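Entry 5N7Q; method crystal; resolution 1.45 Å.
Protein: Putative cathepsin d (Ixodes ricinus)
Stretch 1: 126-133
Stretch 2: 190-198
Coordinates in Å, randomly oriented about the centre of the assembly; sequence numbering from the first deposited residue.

Stretch 1 (126-133) GLAYPSIA
Stretch 2 (190-198) PVTAKGYWQ

Two irregular segments of one chain pack around a buried tyrosine, pinned by three hydrogen bonds and covering 464 Å² between them. Residues 126-133 run as loop into a short 3-10 segment at 130-132; residues 190-198 have no regular helix or strand through the contact, though Thr192 N bonds Gln198 O at 2.9 Å, closing the segment into a loop. The register sets Ala128 CA 5.5 Å from Tyr196 CA and Tyr129 CA 4.9 Å from Gly195 CA, so the segments run in opposite directions here.

The CA-to-CB bond of Tyr129 (phi/psi -68/153) points toward the partner, with chi1 -78° (m) and chi2 -90°. Its ring lies between Lys194 and Trp197. Lys194 (m, t, p, t) places CB and CG over one face, CB 4.0 Å from the Tyr129 ring centroid and 6° off the normal, then runs out past the ring, its CE 3.6 Å from Tyr129 CE1; NZ bonds elsewhere in the structure. The six-membered ring of Trp197 (chi1 -74°, chi2 93°) meets the Tyr129 ring obliquely, centroids 4.7 Å apart and planes at 39°. Val191 (t) adds CG2 3.6 Å from Tyr129 OH.

All three acceptors are backbone carbonyls. Trp197 NE1 donates to Leu127 O at 2.9 Å, nearly straight at 171°, so the indole supplies both packing surface and a donor. Tyr129 N donates to Gly195 O at 3.0 Å (148°), and Ser131 OG, with chi1 61° (p), donates to Lys194 O at 2.8 Å.

Gly195 adopts phi/psi -164/-83 and packs against the 3-10 segment: Ser131 OG is 3.4 Å from Gly195 CA, and an ideal CB would come within 3.1 Å of Ile132 CG2. Small Ala128 brings CB to 3.4 Å from Gly195 O. Ile132 (p, t) adds an apolar contact, its CD1 4.1 Å from Tyr196 CD1.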

# COMPACT_ATOMS: atom_id res chain seq x y z
N GLY A 126 -3.58 8.57 -1.45
CA GLY A 126 -4.05 7.80 -0.30
C GLY A 126 -5.49 7.33 -0.44
O GLY A 126 -6.35 8.04 -0.93
N LEU A 127 -5.73 6.09 0.02
CA LEU A 127 -7.00 5.38 -0.05
C LEU A 127 -7.50 4.93 1.32
O LEU A 127 -8.47 4.14 1.41
CB LEU A 127 -6.87 4.17 -0.98
CG LEU A 127 -6.64 4.45 -2.47
CD1 LEU A 127 -6.30 3.16 -3.18
CD2 LEU A 127 -7.88 5.10 -3.09
N ALA A 128 -6.92 5.50 2.38
CA ALA A 128 -7.36 5.24 3.76
C ALA A 128 -8.58 6.09 4.08
O ALA A 128 -9.09 6.84 3.25
CB ALA A 128 -6.23 5.51 4.73
N TYR A 129 -9.10 5.92 5.29
CA TYR A 129 -10.28 6.66 5.72
C TYR A 129 -9.96 8.15 5.88
O TYR A 129 -8.85 8.53 6.21
CB TYR A 129 -10.79 6.12 7.05
CG TYR A 129 -11.59 4.82 6.92
CD1 TYR A 129 -12.98 4.86 6.72
CD2 TYR A 129 -10.97 3.58 7.02
CE1 TYR A 129 -13.72 3.67 6.61
CE2 TYR A 129 -11.69 2.40 6.91
CZ TYR A 129 -13.07 2.46 6.74
OH TYR A 129 -13.79 1.26 6.65
N PRO A 130 -10.98 9.00 5.72
CA PRO A 130 -10.71 10.43 5.78
C PRO A 130 -10.38 10.94 7.17
O PRO A 130 -9.84 12.05 7.30
CB PRO A 130 -12.03 11.05 5.30
CG PRO A 130 -13.08 9.97 5.58
CD PRO A 130 -12.36 8.71 5.28
N SER A 131 -10.71 10.17 8.21
CA SER A 131 -10.36 10.53 9.57
C SER A 131 -8.86 10.81 9.74
O SER A 131 -8.50 11.62 10.59
CB SER A 131 -10.78 9.42 10.51
OG SER A 131 -10.09 8.21 10.17
N ILE A 132 -8.00 10.19 8.94
CA ILE A 132 -6.54 10.41 9.08
C ILE A 132 -5.94 11.32 8.00
O ILE A 132 -4.73 11.47 7.95
CB ILE A 132 -5.75 9.08 9.18
CG1 ILE A 132 -5.85 8.27 7.89
CG2 ILE A 132 -6.28 8.26 10.35
CD1 ILE A 132 -4.86 7.13 7.80
N ALA A 133 -6.78 11.94 7.18
CA ALA A 133 -6.28 12.89 6.17
C ALA A 133 -5.68 14.13 6.85
O ALA A 133 -6.36 14.81 7.63
CB ALA A 133 -7.38 13.30 5.23
N PRO A 190 -14.53 -7.42 9.66
CA PRO A 190 -15.00 -6.04 9.84
C PRO A 190 -13.87 -5.11 10.22
O PRO A 190 -12.98 -5.48 11.00
CB PRO A 190 -15.99 -6.14 11.01
CG PRO A 190 -15.68 -7.41 11.69
CD PRO A 190 -15.02 -8.33 10.71
N VAL A 191 -13.89 -3.88 9.71
CA VAL A 191 -12.94 -2.87 10.20
C VAL A 191 -13.24 -2.61 11.69
O VAL A 191 -14.39 -2.58 12.11
CB VAL A 191 -13.00 -1.58 9.34
CG1 VAL A 191 -12.23 -0.42 9.95
CG2 VAL A 191 -12.56 -1.87 7.92
N THR A 192 -12.19 -2.39 12.44
CA THR A 192 -12.27 -1.99 13.84
C THR A 192 -12.17 -0.46 13.88
O THR A 192 -13.17 0.23 13.67
CB THR A 192 -11.18 -2.69 14.66
OG1 THR A 192 -9.89 -2.50 14.04
CG2 THR A 192 -11.47 -4.17 14.75
N ALA A 193 -10.98 0.09 14.11
CA ALA A 193 -10.76 1.53 14.16
C ALA A 193 -10.67 2.06 12.72
O ALA A 193 -9.78 1.67 11.96
CB ALA A 193 -9.48 1.83 14.91
N LYS A 194 -11.58 2.97 12.37
CA LYS A 194 -11.64 3.54 11.02
C LYS A 194 -10.60 4.66 10.85
O LYS A 194 -10.80 5.78 11.31
CB LYS A 194 -13.05 4.01 10.70
CG LYS A 194 -14.04 2.86 10.53
CD LYS A 194 -15.49 3.33 10.56
CE LYS A 194 -15.77 4.36 9.51
NZ LYS A 194 -17.25 4.60 9.29
N GLY A 195 -9.49 4.32 10.20
CA GLY A 195 -8.39 5.28 9.98
C GLY A 195 -7.54 4.65 8.90
O GLY A 195 -7.71 4.92 7.70
N TYR A 196 -6.66 3.75 9.34
CA TYR A 196 -6.20 2.71 8.45
C TYR A 196 -7.36 1.76 8.18
O TYR A 196 -8.42 1.81 8.84
CB TYR A 196 -5.04 1.92 9.06
CG TYR A 196 -3.84 2.74 9.53
CD1 TYR A 196 -3.11 3.52 8.65
CD2 TYR A 196 -3.39 2.64 10.84
CE1 TYR A 196 -2.02 4.25 9.08
CE2 TYR A 196 -2.27 3.34 11.28
CZ TYR A 196 -1.59 4.16 10.39
OH TYR A 196 -0.48 4.87 10.84
N TRP A 197 -7.16 0.88 7.22
CA TRP A 197 -8.04 -0.26 7.00
C TRP A 197 -7.65 -1.36 7.98
O TRP A 197 -6.87 -2.25 7.67
CB TRP A 197 -7.95 -0.72 5.55
CG TRP A 197 -8.66 0.21 4.62
CD1 TRP A 197 -8.12 1.28 3.92
CD2 TRP A 197 -10.04 0.15 4.25
NE1 TRP A 197 -9.10 1.86 3.16
CE2 TRP A 197 -10.27 1.18 3.33
CE3 TRP A 197 -11.10 -0.70 4.60
CZ2 TRP A 197 -11.52 1.39 2.75
CZ3 TRP A 197 -12.32 -0.50 4.05
CH2 TRP A 197 -12.53 0.53 3.10
N GLN A 198 -8.13 -1.20 9.22
CA GLN A 198 -7.66 -1.95 10.39
C GLN A 198 -8.69 -2.98 10.83
O GLN A 198 -9.90 -2.73 10.76
CB GLN A 198 -7.36 -0.98 11.52
CG GLN A 198 -6.64 -1.57 12.73
CD GLN A 198 -6.15 -0.51 13.69
OE1 GLN A 198 -5.69 0.57 13.28
NE2 GLN A 198 -6.26 -0.80 14.97